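Local coordinates for protein histidine acid phosphatase (Bifidobacterium longum subsp. infantis, PDB 6RXD) that acts as a histidine acid phytase of the MINPP subfamily and probably removes phosphate from inositol polyphosphates and from 2,3-bisphosphoglycerate, at residues A[14-19]-A[109-114]; A[25-30]-A[472-477]; A[37-42]-A[117-122]; A[130-135]-A[165-170]. All blocks are in the same frame, centred on the assembly; numbering follows the deposited sequence.

Contact 1 (A[14-19]-A[109-114])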
# COMPACT_ATOMS: atom_id res chain seq x y z
N GLN A 14 3.73 -1.51 7.34
CA GLN A 14 2.85 -1.73 8.48
C GLN A 14 1.77 -2.77 8.15
O GLN A 14 1.00 -2.60 7.19
CB GLN A 14 2.18 -0.40 8.85
CG GLN A 14 1.04 -0.54 9.85
CD GLN A 14 1.50 -1.04 11.19
OE1 GLN A 14 2.46 -0.50 11.77
NE2 GLN A 14 0.83 -2.07 11.70
N PRO A 15 1.69 -3.85 8.94
CA PRO A 15 0.58 -4.77 8.66
C PRO A 15 -0.79 -4.13 8.92
O PRO A 15 -0.96 -3.33 9.86
CB PRO A 15 0.83 -5.92 9.64
CG PRO A 15 2.34 -5.90 9.84
CD PRO A 15 2.66 -4.43 9.88
N TYR A 16 -1.76 -4.46 8.08
CA TYR A 16 -3.11 -3.92 8.25
C TYR A 16 -3.63 -4.18 9.65
O TYR A 16 -3.48 -5.28 10.19
CB TYR A 16 -4.05 -4.59 7.26
CG TYR A 16 -5.40 -3.91 7.16
CD1 TYR A 16 -5.51 -2.64 6.63
CD2 TYR A 16 -6.55 -4.56 7.59
CE1 TYR A 16 -6.75 -2.01 6.53
CE2 TYR A 16 -7.79 -3.95 7.49
CZ TYR A 16 -7.89 -2.68 6.96
OH TYR A 16 -9.13 -2.08 6.86
N VAL A 17 -4.25 -3.16 10.23
CA VAL A 17 -4.88 -3.29 11.54
C VAL A 17 -6.39 -3.42 11.33
O VAL A 17 -7.06 -2.44 11.03
CB VAL A 17 -4.57 -2.09 12.43
CG1 VAL A 17 -5.23 -2.27 13.80
CG2 VAL A 17 -3.06 -1.93 12.59
N ALA A 18 -6.90 -4.63 11.48
CA ALA A 18 -8.33 -4.88 11.28
C ALA A 18 -9.14 -4.22 12.40
O ALA A 18 -8.65 -4.10 13.52
CB ALA A 18 -8.61 -6.37 11.24
N PRO A 19 -10.37 -3.78 12.09
CA PRO A 19 -11.15 -3.12 13.14
C PRO A 19 -11.55 -4.10 14.23
O PRO A 19 -11.81 -5.27 13.95
CB PRO A 19 -12.39 -2.63 12.38
CG PRO A 19 -12.55 -3.62 11.25
CD PRO A 19 -11.12 -3.91 10.82
N TYR A 109 -8.95 -11.47 3.17
CA TYR A 109 -10.07 -12.34 3.54
C TYR A 109 -10.96 -11.63 4.56
O TYR A 109 -12.19 -11.62 4.43
CB TYR A 109 -9.51 -13.65 4.10
CG TYR A 109 -10.56 -14.70 4.38
CD1 TYR A 109 -10.83 -15.70 3.46
CD2 TYR A 109 -11.28 -14.70 5.57
CE1 TYR A 109 -11.78 -16.67 3.70
CE2 TYR A 109 -12.24 -15.66 5.83
CZ TYR A 109 -12.48 -16.64 4.89
OH TYR A 109 -13.43 -17.61 5.14
N GLY A 110 -10.35 -11.01 5.56
CA GLY A 110 -11.11 -10.33 6.60
C GLY A 110 -11.82 -9.09 6.08
O GLY A 110 -12.97 -8.82 6.42
N ILE A 111 -11.13 -8.32 5.24
CA ILE A 111 -11.74 -7.13 4.66
C ILE A 111 -12.98 -7.53 3.84
O ILE A 111 -14.02 -6.87 3.92
CB ILE A 111 -10.74 -6.34 3.80
CG1 ILE A 111 -9.60 -5.79 4.67
CG2 ILE A 111 -11.45 -5.16 3.11
CD1 ILE A 111 -8.41 -5.22 3.87
N GLY A 112 -12.87 -8.62 3.08
CA GLY A 112 -13.99 -9.14 2.31
C GLY A 112 -15.16 -9.64 3.15
O GLY A 112 -16.32 -9.33 2.83
N GLU A 113 -14.86 -10.41 4.19
CA GLU A 113 -15.90 -10.83 5.15
C GLU A 113 -16.67 -9.63 5.67
O GLU A 113 -17.90 -9.62 5.69
CB GLU A 113 -15.29 -11.50 6.38
CG GLU A 113 -14.59 -12.81 6.22
CD GLU A 113 -14.20 -13.38 7.58
OE1 GLU A 113 -13.45 -12.70 8.32
OE2 GLU A 113 -14.67 -14.49 7.92
N ARG A 114 -15.93 -8.62 6.13
CA ARG A 114 -16.57 -7.46 6.76
C ARG A 114 -17.26 -6.54 5.75
O ARG A 114 -18.19 -5.81 6.10
CB ARG A 114 -15.55 -6.68 7.61
CG ARG A 114 -14.97 -7.51 8.75
CD ARG A 114 -14.06 -6.69 9.65
NE ARG A 114 -12.86 -6.23 8.94
CZ ARG A 114 -11.73 -6.92 8.85
NH1 ARG A 114 -11.62 -8.12 9.43
NH2 ARG A 114 -10.70 -6.43 8.18
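Pro19 and Arg114 meet tip to tip where the loop ahead of helix 21-24 lies against helix 102-118. The helix belongs to the alpha/beta part of this branch-2 histidine phosphatase, and the contact packs an N-terminal loop onto it near the surface. Pro19 CG and CD both approach the guanidinium; Pro19 CD is 3.5 Å from Arg114 NE. Ala18 CB comes over the same face and lies 3.7 Å from Arg114 NH2. No hydrogen bond joins the two segments.

Tyr16 adds the apolar part. Its CB points toward the helix, and CG, anti to the backbone N (chi1 -169°), lies nearer to Ile111 than CB does. Ile111 CD1 sits over one face of the ring, offset toward the rim, in a CH-pi contact of 4.1 Å from CD1 to the ring centroid of Tyr16. Ile111 CG1 is 3.8 Å from Tyr16 CE2. Arg114 NH2 lies at the edge of the same ring, in its plane. The ring and guanidinium planes are only 13° apart, and the two side chains run alongside each other, pointing opposite ways.

The polar ends are fixed by a third element. Glu474 takes a salt bridge from Arg114 NE and also bonds Tyr16 OH, which Asn445 holds as well. The charged group is thus anchored while carbon atoms pack on it. Its opposite face meets the helix's own backbone: Gly110 has no side chain to crowd NH1, and Gly110 O lies 3.3 Å above the guanidinium plane of Arg114, over its centre.

Contact 2 (A[25-30]-A[472-477])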
# COMPACT_ATOMS: atom_id res chain seq x y z
N SER A 25 -19.00 -2.68 14.85
CA SER A 25 -20.40 -2.67 15.27
C SER A 25 -20.96 -1.26 15.46
O SER A 25 -22.15 -1.10 15.74
CB SER A 25 -20.57 -3.44 16.58
OG SER A 25 -19.86 -2.81 17.63
N SER A 26 -20.11 -0.24 15.32
CA SER A 26 -20.53 1.12 15.64
C SER A 26 -20.48 2.11 14.48
O SER A 26 -20.48 3.32 14.71
CB SER A 26 -19.71 1.66 16.82
OG SER A 26 -18.35 1.84 16.44
N TYR A 27 -20.45 1.63 13.25
CA TYR A 27 -20.49 2.56 12.12
C TYR A 27 -21.83 3.27 12.14
O TYR A 27 -22.86 2.65 12.45
CB TYR A 27 -20.31 1.82 10.79
CG TYR A 27 -18.96 1.17 10.63
CD1 TYR A 27 -17.79 1.86 10.92
CD2 TYR A 27 -18.85 -0.14 10.19
CE1 TYR A 27 -16.55 1.26 10.78
CE2 TYR A 27 -17.62 -0.75 10.06
CZ TYR A 27 -16.47 -0.04 10.35
OH TYR A 27 -15.25 -0.64 10.21
N SER A 28 -21.84 4.56 11.83
CA SER A 28 -23.07 5.33 11.92
C SER A 28 -24.17 4.82 11.00
O SER A 28 -23.90 4.32 9.89
CB SER A 28 -22.81 6.82 11.67
OG SER A 28 -22.58 7.07 10.29
N LYS A 29 -25.42 4.91 11.46
CA LYS A 29 -26.57 4.58 10.63
C LYS A 29 -26.94 5.77 9.74
O LYS A 29 -26.85 6.92 10.15
CB LYS A 29 -27.78 4.22 11.50
CG LYS A 29 -27.48 3.15 12.56
CD LYS A 29 -26.85 1.91 11.94
CE LYS A 29 -26.74 0.78 12.95
NZ LYS A 29 -26.05 -0.40 12.36
N ALA A 30 -27.36 5.49 8.51
CA ALA A 30 -27.84 6.53 7.63
C ALA A 30 -29.10 7.15 8.23
O ALA A 30 -29.82 6.49 8.99
CB ALA A 30 -28.12 5.97 6.24
N TYR A 472 -11.92 4.64 5.92
CA TYR A 472 -10.52 4.63 5.47
C TYR A 472 -9.81 3.67 6.41
O TYR A 472 -9.79 3.89 7.64
CB TYR A 472 -9.95 6.04 5.62
CG TYR A 472 -8.51 6.25 5.15
CD1 TYR A 472 -7.92 5.43 4.20
CD2 TYR A 472 -7.76 7.28 5.69
CE1 TYR A 472 -6.59 5.65 3.78
CE2 TYR A 472 -6.46 7.52 5.30
CZ TYR A 472 -5.87 6.71 4.34
OH TYR A 472 -4.58 6.99 3.96
N ASN A 473 -9.28 2.59 5.86
CA ASN A 473 -8.73 1.50 6.65
C ASN A 473 -9.74 1.03 7.71
O ASN A 473 -9.38 0.69 8.85
CB ASN A 473 -7.37 1.90 7.24
CG ASN A 473 -6.38 2.32 6.16
OD1 ASN A 473 -6.43 1.80 5.05
ND2 ASN A 473 -5.48 3.26 6.47
N GLU A 474 -11.00 1.02 7.29
CA GLU A 474 -12.14 0.58 8.09
C GLU A 474 -12.46 1.43 9.31
O GLU A 474 -13.22 1.02 10.18
CB GLU A 474 -12.06 -0.92 8.40
CG GLU A 474 -12.50 -1.77 7.20
CD GLU A 474 -12.31 -3.26 7.41
OE1 GLU A 474 -11.14 -3.69 7.45
OE2 GLU A 474 -13.32 -3.99 7.53
N ASN A 475 -11.89 2.64 9.36
CA ASN A 475 -12.34 3.64 10.32
C ASN A 475 -13.27 4.61 9.61
O ASN A 475 -12.95 5.09 8.52
CB ASN A 475 -11.14 4.42 10.88
CG ASN A 475 -10.19 3.53 11.65
OD1 ASN A 475 -10.59 2.82 12.57
ND2 ASN A 475 -8.91 3.56 11.26
N GLU A 476 -14.42 4.89 10.21
CA GLU A 476 -15.33 5.88 9.62
C GLU A 476 -14.73 7.26 9.80
O GLU A 476 -14.35 7.65 10.91
CB GLU A 476 -16.71 5.79 10.28
CG GLU A 476 -17.76 6.73 9.65
CD GLU A 476 -19.17 6.40 10.11
OE1 GLU A 476 -19.29 5.68 11.13
OE2 GLU A 476 -20.14 6.83 9.45
N VAL A 477 -14.63 7.99 8.69
CA VAL A 477 -14.02 9.32 8.71
C VAL A 477 -14.90 10.29 7.95
O VAL A 477 -15.64 9.90 7.05
CB VAL A 477 -12.60 9.31 8.09
CG1 VAL A 477 -11.64 8.49 8.95
CG2 VAL A 477 -12.64 8.78 6.65
O HOH W 1 -18.15 5.51 13.69
O HOH W 2 -15.61 -2.94 8.59
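The Tyr27 ring meets the 472-477 segment by its edge. Glu474 O lies in the ring plane at the hydroxyl end, and Glu476 OE1 is near that plane further back. The carboxylate of Glu476 is turned 74° from the ring. Around the ring, Arg469, Leu471 and Arg118 add further packing.

Tyr27 OH donates to Glu474 O at 2.6 Å, from a position tilted 20° out of the carbonyl plane. A water gives one proton to Tyr27 OH and the other to Glu474 OE2, so the hydroxyl is tied to both the backbone and the side chain of Glu474. That OE2 also takes a salt bridge from Arg114 NE, and OE1 is bonded to Tyr16 OH.

Glu474 O is presented by a tight beta hairpin. A type I' turn from Tyr472 to Asn475 joins strand 467-472 to strand 475-477, with Asn473 and Glu474 at positive phi.

Past the turn, Glu476 has CG anti to the backbone N (chi1 -176°) and extends toward Ser28. Its two oxygens grip that residue on their syn sides. Ser28 N gives Glu476 OE1 a nearly straight bond of 2.9 Å, and Ser28 OG gives Glu476 OE2 one of 2.6 Å. A glutamine in place of Glu476 would probably leave either Ser28 N or Ser28 OG without its acceptor and deprive Arg469 of its charged mate. Arg469 NH1 makes a salt bridge to OE2 and also bonds Ser28 O, while Thr491 OG1 is a further partner of OE2. A water donates a proton to Glu476 OE1 at 2.8 Å.

Contact 3 (A[37-42]-A[117-122])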
# COMPACT_ATOMS: atom_id res chain seq x y z
N ILE A 37 -27.95 1.50 -1.51
CA ILE A 37 -28.05 1.22 -2.95
C ILE A 37 -26.72 0.83 -3.62
O ILE A 37 -26.72 0.27 -4.72
CB ILE A 37 -28.65 2.38 -3.75
CG1 ILE A 37 -27.82 3.66 -3.56
CG2 ILE A 37 -30.11 2.62 -3.33
CD1 ILE A 37 -28.11 4.72 -4.62
N TYR A 38 -25.58 1.13 -2.99
CA TYR A 38 -24.30 0.88 -3.64
C TYR A 38 -23.18 0.87 -2.62
O TYR A 38 -23.27 1.54 -1.59
CB TYR A 38 -24.05 1.96 -4.71
CG TYR A 38 -22.79 1.77 -5.52
CD1 TYR A 38 -22.70 0.76 -6.49
CD2 TYR A 38 -21.69 2.60 -5.34
CE1 TYR A 38 -21.54 0.57 -7.23
CE2 TYR A 38 -20.53 2.43 -6.08
CZ TYR A 38 -20.45 1.41 -7.01
OH TYR A 38 -19.28 1.26 -7.73
N THR A 39 -22.13 0.11 -2.90
CA THR A 39 -20.90 0.27 -2.12
C THR A 39 -19.69 0.08 -3.03
O THR A 39 -19.81 -0.54 -4.08
CB THR A 39 -20.84 -0.70 -0.93
OG1 THR A 39 -19.72 -0.37 -0.09
CG2 THR A 39 -20.71 -2.16 -1.41
N GLU A 40 -18.54 0.62 -2.65
CA GLU A 40 -17.36 0.44 -3.50
C GLU A 40 -16.08 0.61 -2.71
O GLU A 40 -16.09 1.14 -1.61
CB GLU A 40 -17.37 1.42 -4.67
CG GLU A 40 -17.34 2.87 -4.25
CD GLU A 40 -17.25 3.80 -5.43
OE1 GLU A 40 -16.61 3.44 -6.44
OE2 GLU A 40 -17.84 4.90 -5.35
N SER A 41 -14.98 0.15 -3.29
CA SER A 41 -13.72 0.13 -2.57
C SER A 41 -12.54 0.24 -3.50
O SER A 41 -12.63 -0.06 -4.69
CB SER A 41 -13.61 -1.17 -1.79
OG SER A 41 -13.37 -2.24 -2.69
N MET A 42 -11.41 0.66 -2.94
CA MET A 42 -10.13 0.37 -3.58
C MET A 42 -9.19 0.00 -2.46
O MET A 42 -9.10 0.71 -1.45
CB MET A 42 -9.59 1.58 -4.37
CG MET A 42 -8.30 1.28 -5.15
SD MET A 42 -6.78 1.40 -4.15
CE MET A 42 -6.71 3.17 -3.83
N GLN A 117 -20.60 -8.09 5.57
CA GLN A 117 -21.29 -7.94 6.84
C GLN A 117 -21.82 -6.52 7.04
O GLN A 117 -22.95 -6.34 7.51
CB GLN A 117 -20.38 -8.37 7.99
CG GLN A 117 -20.18 -9.88 8.04
CD GLN A 117 -19.10 -10.33 8.99
OE1 GLN A 117 -18.30 -9.53 9.48
NE2 GLN A 117 -19.04 -11.64 9.24
N ARG A 118 -21.02 -5.53 6.67
CA ARG A 118 -21.43 -4.14 6.83
C ARG A 118 -22.61 -3.79 5.92
O ARG A 118 -23.44 -2.94 6.26
CB ARG A 118 -20.27 -3.18 6.55
CG ARG A 118 -20.59 -1.73 6.94
CD ARG A 118 -19.37 -0.84 6.77
NE ARG A 118 -19.16 -0.42 5.38
CZ ARG A 118 -18.22 -0.91 4.58
NH1 ARG A 118 -17.39 -1.85 5.00
NH2 ARG A 118 -18.12 -0.45 3.34
N ASN A 119 -22.66 -4.44 4.77
CA ASN A 119 -23.71 -4.15 3.80
C ASN A 119 -24.57 -5.36 3.53
O ASN A 119 -24.96 -5.61 2.40
CB ASN A 119 -23.14 -3.61 2.49
CG ASN A 119 -22.91 -2.11 2.55
OD1 ASN A 119 -23.86 -1.33 2.70
ND2 ASN A 119 -21.67 -1.71 2.43
N ARG A 120 -24.86 -6.10 4.59
CA ARG A 120 -25.69 -7.29 4.50
C ARG A 120 -27.02 -7.01 3.81
O ARG A 120 -27.45 -7.78 2.95
CB ARG A 120 -25.90 -7.89 5.90
CG ARG A 120 -26.81 -9.09 5.92
CD ARG A 120 -27.00 -9.61 7.35
NE ARG A 120 -25.73 -10.00 7.95
CZ ARG A 120 -25.21 -11.22 7.89
NH1 ARG A 120 -25.85 -12.19 7.24
NH2 ARG A 120 -24.04 -11.48 8.46
N SER A 121 -27.67 -5.91 4.17
CA SER A 121 -28.97 -5.60 3.57
C SER A 121 -28.84 -5.39 2.06
O SER A 121 -29.62 -5.95 1.28
CB SER A 121 -29.60 -4.38 4.22
OG SER A 121 -30.87 -4.13 3.65
N LEU A 122 -27.86 -4.59 1.66
CA LEU A 122 -27.60 -4.34 0.24
C LEU A 122 -27.40 -5.63 -0.55
O LEU A 122 -27.99 -5.83 -1.62
CB LEU A 122 -26.36 -3.46 0.06
CG LEU A 122 -25.93 -3.16 -1.38
CD1 LEU A 122 -26.95 -2.26 -2.08
CD2 LEU A 122 -24.54 -2.53 -1.43
O HOH W 3 -24.29 0.88 0.91
O HOH W 4 -17.60 -2.11 0.48
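Leu122 packs its two methyls onto strand 34-44 by different routes. Leu122 CD1 presses on the backbone, 3.5 Å from Ile37 C and 3.8 Å from Tyr38 N. Leu122 CD2 reaches Thr39 CG2 at 3.8 Å. The leucine CB points toward the strand, and CG, anti to the backbone N (chi1 178°), is brought nearer still. This apolar end is the close-fitting part of the contact.

The polar end is looser and bridged by water. Thr39 OG1 lies 3.5 Å from Asn119 ND2, but the angle is too poor for a hydrogen bond. Arg118 NH2 is further from the hydroxyl. A water bridges these two, donating to Thr39 OG1 at 2.8 Å and accepting only a weak bond from Arg118 NH2. A second water lies between Tyr38 O and Asn119 OD1. The common partner is Asp449: its OD1 is bonded to Asn119 ND2 and to Thr39 OG1, which Trp448 O also meets, and forms a salt bridge with Arg118 NH2. Its charge would probably hold the three groups in place.

At Ile37 and Tyr38 the strand makes a classic beta bulge opposite Val450. Strand 34-44 runs between strand 391-398, parallel to it, and strand 445-453, antiparallel. The junction of helices 102-118 and 120-129 lies on the side of Thr39, while Tyr38 and Glu40 point away from it and meet helix 372-386.

Contact 4 (A[130-135]-A[165-170])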
# COMPACT_ATOMS: atom_id res chain seq x y z
N GLY A 130 -31.10 -9.55 -8.47
CA GLY A 130 -30.19 -9.65 -9.60
C GLY A 130 -29.09 -8.60 -9.64
O GLY A 130 -28.50 -8.35 -10.68
N GLY A 131 -28.81 -7.99 -8.50
CA GLY A 131 -27.76 -6.98 -8.44
C GLY A 131 -26.41 -7.65 -8.65
O GLY A 131 -26.22 -8.77 -8.18
N THR A 132 -25.49 -6.99 -9.35
CA THR A 132 -24.21 -7.63 -9.65
C THR A 132 -23.02 -6.95 -8.98
O THR A 132 -23.06 -5.76 -8.64
CB THR A 132 -23.96 -7.74 -11.17
OG1 THR A 132 -23.90 -6.43 -11.74
CG2 THR A 132 -25.09 -8.53 -11.84
N ILE A 133 -21.96 -7.72 -8.81
CA ILE A 133 -20.74 -7.25 -8.17
C ILE A 133 -19.60 -7.22 -9.19
O ILE A 133 -19.38 -8.20 -9.91
CB ILE A 133 -20.34 -8.19 -7.02
CG1 ILE A 133 -21.42 -8.18 -5.93
CG2 ILE A 133 -18.98 -7.82 -6.43
CD1 ILE A 133 -21.18 -9.20 -4.82
N ALA A 134 -18.88 -6.11 -9.27
CA ALA A 134 -17.74 -6.02 -10.19
C ALA A 134 -16.43 -6.07 -9.42
O ALA A 134 -16.22 -5.25 -8.53
CB ALA A 134 -17.81 -4.74 -11.03
N TYR A 135 -15.58 -7.03 -9.75
CA TYR A 135 -14.24 -7.11 -9.16
C TYR A 135 -13.24 -6.58 -10.17
O TYR A 135 -13.31 -6.93 -11.35
CB TYR A 135 -13.90 -8.57 -8.83
CG TYR A 135 -14.57 -9.11 -7.59
CD1 TYR A 135 -14.09 -8.78 -6.33
CD2 TYR A 135 -15.67 -9.96 -7.67
CE1 TYR A 135 -14.69 -9.26 -5.18
CE2 TYR A 135 -16.28 -10.45 -6.52
CZ TYR A 135 -15.77 -10.10 -5.29
OH TYR A 135 -16.35 -10.57 -4.13
N ASN A 165 -23.83 -13.73 -8.72
CA ASN A 165 -24.05 -12.30 -8.95
C ASN A 165 -22.79 -11.52 -9.34
O ASN A 165 -22.74 -10.31 -9.16
CB ASN A 165 -24.63 -11.63 -7.69
CG ASN A 165 -26.03 -12.12 -7.36
OD1 ASN A 165 -26.21 -13.24 -6.88
ND2 ASN A 165 -27.02 -11.26 -7.59
N VAL A 166 -21.77 -12.21 -9.84
CA VAL A 166 -20.53 -11.52 -10.20
C VAL A 166 -20.56 -11.13 -11.68
O VAL A 166 -20.90 -11.95 -12.53
CB VAL A 166 -19.30 -12.41 -9.93
CG1 VAL A 166 -18.02 -11.69 -10.35
CG2 VAL A 166 -19.24 -12.77 -8.46
N SER A 167 -20.22 -9.87 -11.97
CA SER A 167 -20.13 -9.43 -13.36
C SER A 167 -18.98 -10.15 -14.06
O SER A 167 -17.86 -10.18 -13.55
CB SER A 167 -19.91 -7.91 -13.43
OG SER A 167 -20.97 -7.22 -12.81
N ALA A 168 -19.26 -10.71 -15.23
CA ALA A 168 -18.21 -11.36 -16.02
C ALA A 168 -17.33 -10.28 -16.64
O ALA A 168 -17.84 -9.36 -17.29
CB ALA A 168 -18.84 -12.23 -17.11
N PRO A 169 -16.01 -10.38 -16.44
CA PRO A 169 -15.12 -9.38 -17.04
C PRO A 169 -15.09 -9.45 -18.56
O PRO A 169 -15.22 -10.54 -19.13
CB PRO A 169 -13.74 -9.75 -16.49
CG PRO A 169 -14.03 -10.46 -15.21
CD PRO A 169 -15.28 -11.25 -15.49
N THR A 170 -14.93 -8.30 -19.21
CA THR A 170 -14.68 -8.26 -20.65
C THR A 170 -13.19 -8.47 -20.92
O THR A 170 -12.81 -8.92 -21.99
CB THR A 170 -15.14 -6.94 -21.29
OG1 THR A 170 -14.61 -5.83 -20.55
CG2 THR A 170 -16.66 -6.84 -21.31
O HOH W 5 -16.08 -8.68 -12.20
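A single parallel beta bridge, Ile133 with Val166, lays the loop after helix 141-157 along strand 132-137 of the large mixed sheet. Ile133 N donates to Asn165 O at 2.7 Å. Ile133 O then receives Ser167 N at 2.8 Å, so Ile133 bonds on both sides of Val166.

Side chains extend the pairing. Asn165 ND2 bonds Gly131 O at 2.7 Å, with the acceptor close to the amide plane. An alanine in place of Asn165 would probably leave Gly131 O without this donor and that end of the pairing less firmly held. Ser167 OG lies 3.2 Å from Thr132 OG1, a weak contact at most. Val166 CG1 touches the edge of the Tyr135 ring at CD2, 4.0 Å away, the two side chains crossing at about a right angle. A water accepts from Tyr135 N and lies 2.7 Å from Ser167 O, to which it can donate.

Tyr135 also packs on Glu151, and Val166 on Asp180; both acids bind zinc in a crystal structure of this protein, but that zinc is absent from this model. Backbone groups carry most of the bonds, so the register probably depends little on side-chain identity except at Asn165, and the pairing sets Tyr135 and Val166 beside the two acids.

Overall arrangement
From the N terminus, the 14-19 loop reaches ahead to helix 102-118 in contact 1, closing a loop of 89 residues. Segment 25-30 then meets the 472-477 hairpin, late in the chain, and contact 2 closes over 441 residues. Contacts 3 and 4 both fall within that loop and follow one another in series, closing over 74 and 29 residues. Contact 1 crosses contacts 2 and 3 and is in series with contact 4. Glu474 ties contact 2 to contact 1, and Tyr27 touches Arg118 of contact 3. Contact 3 joins strand 34-44 to the helix junction, from which helix 120-129 leads to strand 132-137 and contact 4. Contacts 2, 3 and 4 all reach the same mixed sheet.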